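Local coordinates for peptidase, M20/M25/M40 family (Staphylococcus aureus, PDB 4EWT), which probably hydrolyses amide bonds of N-acylated amino acids or related substrates, as a manganese-binding member of the M20/M25/M40 peptidase family, at residues D80-T85 against A137-P142. Residues are numbered along the deposited sequence; the frame is centred on the assembly and turned at random.
Sequences DALPIT and AEEVPP. With MN (manganese (II) ion), chain E.
The dinuclear manganese site is walled here by two loops, and Asp80 and Leu82 of 80-85 meet Glu138 and Glu139 of 137-142 beside one of the metals. CG of Asp80 stands between the backbone N and the carbonyl carbon (chi1 59°), which brings the carboxylate up to the facing loop. There OD2 accepts a nearly straight hydrogen bond from the backbone N of Glu139 through its syn lone pair, 2.8 Å long with an angle of 165° at the hydrogen. Ser30 binds the same oxygen, so two donors grip it, and a short acidic side chain suits a place where a backbone N-H and a serine hydroxyl converge. OD1 rests 3.4 Å from CB of Glu138.

Held by its backbone, Glu139 turns its bent side chain to the metal. CG stands beside the backbone N (chi1 -65°), and OE2 binds manganese at 2.2 Å; OE1 is more distant, 2.8 Å from the same ion. Cys103 and His362 join in coordinating it. CD2 of Leu82 lies 3.7 Å from CD of Glu139, the two side chains crossing at about a right angle, so a branched apolar group covers the carbon part of the ligand without competing for its oxygens. A water hydrogen-bonded to both the Asp80 carbonyl O and Glu139 OE2 ties the loops again. A second water, 2.4 Å from the manganese, sits doubtfully close to OE1 of Glu138, whose other oxygen OE2 is held by the backbone N of Asp334.

Asp80 thus acts as a second-shell residue, probably helping to set the first-shell Glu139, and paired glutamates, one bound to a metal and its neighbour next to a metal-bound water, are characteristic of the co-catalytic site of M20-family metallopeptidases.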
ATOM      1  N   ASP A  80     -37.273 -16.906 -13.181  1.00 35.21           N
ATOM      2  CA  ASP A  80     -36.322 -16.389 -14.169  1.00 37.62           C
ATOM      3  C   ASP A  80     -35.062 -17.247 -14.232  1.00 37.86           C
ATOM      4  O   ASP A  80     -34.675 -17.880 -13.240  1.00 36.59           O
ATOM      5  CB  ASP A  80     -35.961 -14.912 -13.909  1.00 37.59           C
ATOM      6  CG  ASP A  80     -35.341 -14.680 -12.529  1.00 36.14           C
ATOM      7  OD1 ASP A  80     -35.680 -15.397 -11.557  1.00 34.12           O
ATOM      8  OD2 ASP A  80     -34.524 -13.741 -12.411  1.00 37.20           O
ATOM      9  N   ALA A  81     -34.437 -17.266 -15.404  1.00 40.24           N
ATOM     10  CA  ALA A  81     -33.186 -17.991 -15.618  1.00 41.60           C
ATOM     11  C   ALA A  81     -32.007 -17.020 -15.755  1.00 42.71           C
ATOM     12  O   ALA A  81     -32.176 -15.820 -15.547  1.00 42.75           O
ATOM     13  CB  ALA A  81     -33.299 -18.882 -16.838  1.00 43.38           C
ATOM     14  N   LEU A  82     -30.832 -17.538 -16.120  1.00 44.46           N
ATOM     15  CA  LEU A  82     -29.590 -16.752 -16.166  1.00 45.65           C
ATOM     16  C   LEU A  82     -28.902 -16.779 -17.542  1.00 49.07           C
ATOM     17  O   LEU A  82     -29.118 -17.718 -18.313  1.00 51.06           O
ATOM     18  CB  LEU A  82     -28.618 -17.271 -15.104  1.00 44.26           C
ATOM     19  CG  LEU A  82     -28.943 -16.994 -13.639  1.00 41.68           C
ATOM     20  CD1 LEU A  82     -28.357 -18.089 -12.762  1.00 41.57           C
ATOM     21  CD2 LEU A  82     -28.422 -15.626 -13.232  1.00 41.43           C
ATOM     22  N   PRO A  83     -28.072 -15.752 -17.852  1.00 50.30           N
ATOM     23  CA  PRO A  83     -27.308 -15.723 -19.111  1.00 53.82           C
ATOM     24  C   PRO A  83     -26.080 -16.650 -19.076  1.00 54.67           C
ATOM     25  O   PRO A  83     -24.942 -16.178 -19.015  1.00 55.26           O
ATOM     26  CB  PRO A  83     -26.876 -14.254 -19.223  1.00 54.65           C
ATOM     27  CG  PRO A  83     -26.768 -13.791 -17.802  1.00 51.27           C
ATOM     28  CD  PRO A  83     -27.883 -14.509 -17.072  1.00 48.85           C
ATOM     29  N   ILE A  84     -26.329 -17.957 -19.119  1.00 54.87           N
ATOM     30  CA  ILE A  84     -25.287 -18.975 -18.969  1.00 55.73           C
ATOM     31  C   ILE A  84     -25.485 -20.091 -19.995  1.00 58.78           C
ATOM     32  O   ILE A  84     -26.600 -20.594 -20.169  1.00 58.34           O
ATOM     33  CB  ILE A  84     -25.293 -19.564 -17.524  1.00 52.73           C
ATOM     34  CG1 ILE A  84     -24.812 -18.515 -16.508  1.00 50.44           C
ATOM     35  CG2 ILE A  84     -24.443 -20.829 -17.429  1.00 54.13           C
ATOM     36  CD1 ILE A  84     -25.351 -18.712 -15.120  1.00 46.52           C
ATOM     37  N   THR A  85     -24.406 -20.520 -20.613  1.00 61.71           N
ATOM     38  CA  THR A  85     -24.448 -21.574 -21.583  1.00 65.06           C
ATOM     39  C   THR A  85     -24.403 -22.912 -20.905  1.00 64.50           C
ATOM     40  O   THR A  85     -23.425 -23.234 -20.281  1.00 64.65           O
ATOM     41  CB  THR A  85     -23.267 -21.432 -22.518  1.00 68.87           C
ATOM     42  OG1 THR A  85     -23.499 -20.314 -23.363  1.00 69.83           O
ATOM     43  CG2 THR A  85     -23.122 -22.645 -23.343  1.00 72.85           C
ATOM     44  N   ALA A 137     -37.707 -12.244 -12.571  1.00 39.88           N
ATOM     45  CA  ALA A 137     -36.701 -11.187 -12.406  1.00 41.05           C
ATOM     46  C   ALA A 137     -35.953 -11.174 -11.066  1.00 39.39           C
ATOM     47  O   ALA A 137     -35.484 -10.127 -10.634  1.00 40.26           O
ATOM     48  CB  ALA A 137     -37.346  -9.815 -12.674  1.00 43.03           C
ATOM     49  N   GLU A 138     -35.828 -12.332 -10.423  1.00 38.09           N
ATOM     50  CA  GLU A 138     -35.105 -12.431  -9.150  1.00 37.02           C
ATOM     51  C   GLU A 138     -33.614 -12.107  -9.312  1.00 37.21           C
ATOM     52  O   GLU A 138     -33.011 -11.490  -8.439  1.00 37.12           O
ATOM     53  CB  GLU A 138     -35.299 -13.828  -8.531  1.00 35.44           C
ATOM     54  CG  GLU A 138     -34.733 -14.007  -7.113  1.00 36.21           C
ATOM     55  CD  GLU A 138     -33.219 -14.219  -7.066  1.00 37.92           C
ATOM     56  OE1 GLU A 138     -32.663 -14.847  -8.002  1.00 38.82           O
ATOM     57  OE2 GLU A 138     -32.585 -13.756  -6.085  1.00 36.67           O
ATOM     58  N   GLU A 139     -33.035 -12.505 -10.441  1.00 38.43           N
ATOM     59  CA  GLU A 139     -31.578 -12.535 -10.612  1.00 38.68           C
ATOM     60  C   GLU A 139     -30.891 -11.206 -10.905  1.00 39.95           C
ATOM     61  O   GLU A 139     -29.699 -11.036 -10.604  1.00 39.55           O
ATOM     62  CB  GLU A 139     -31.200 -13.553 -11.692  1.00 39.67           C
ATOM     63  CG  GLU A 139     -31.541 -14.991 -11.323  1.00 38.77           C
ATOM     64  CD  GLU A 139     -30.627 -15.573 -10.252  1.00 38.41           C
ATOM     65  OE1 GLU A 139     -29.826 -14.831  -9.640  1.00 37.43           O
ATOM     66  OE2 GLU A 139     -30.715 -16.796 -10.013  1.00 38.93           O
ATOM     67  N   VAL A 140     -31.625 -10.281 -11.517  1.00 41.37           N
ATOM     68  CA  VAL A 140     -31.037  -9.023 -11.988  1.00 43.11           C
ATOM     69  C   VAL A 140     -31.735  -7.826 -11.337  1.00 43.53           C
ATOM     70  O   VAL A 140     -32.955  -7.715 -11.416  1.00 43.61           O
ATOM     71  CB  VAL A 140     -31.095  -8.901 -13.539  1.00 45.66           C
ATOM     72  CG1 VAL A 140     -30.277  -7.707 -14.024  1.00 47.69           C
ATOM     73  CG2 VAL A 140     -30.608 -10.179 -14.206  1.00 45.24           C
ATOM     74  N   PRO A 141     -30.959  -6.942 -10.668  1.00 43.81           N
ATOM     75  CA  PRO A 141     -31.494  -5.683 -10.122  1.00 44.89           C
ATOM     76  C   PRO A 141     -32.249  -4.885 -11.197  1.00 47.85           C
ATOM     77  O   PRO A 141     -31.821  -4.872 -12.353  1.00 49.77           O
ATOM     78  CB  PRO A 141     -30.234  -4.923  -9.690  1.00 45.19           C
ATOM     79  CG  PRO A 141     -29.221  -5.984  -9.414  1.00 43.48           C
ATOM     80  CD  PRO A 141     -29.528  -7.126 -10.350  1.00 43.01           C
ATOM     81  N   PRO A 142     -33.366  -4.218 -10.834  1.00 48.95           N
ATOM     82  CA  PRO A 142     -33.954  -4.039  -9.499  1.00 47.79           C
ATOM     83  C   PRO A 142     -34.703  -5.262  -8.955  1.00 45.40           C
ATOM     84  O   PRO A 142     -35.117  -5.255  -7.798  1.00 44.52           O
ATOM     85  CB  PRO A 142     -34.929  -2.878  -9.711  1.00 50.62           C
ATOM     86  CG  PRO A 142     -35.371  -3.032 -11.122  1.00 52.43           C
ATOM     87  CD  PRO A 142     -34.185  -3.565 -11.876  1.00 51.91           C
TER
HETATM   88 MN    MN E 401     -29.279 -17.291  -8.467  1.00 55.48          MN
HETATM   89  O   HOH W   1     -32.056 -18.480 -12.249  1.00 14.53           O
HETATM   90  O   HOH W   2     -30.966 -16.275  -7.041  1.00 31.85           O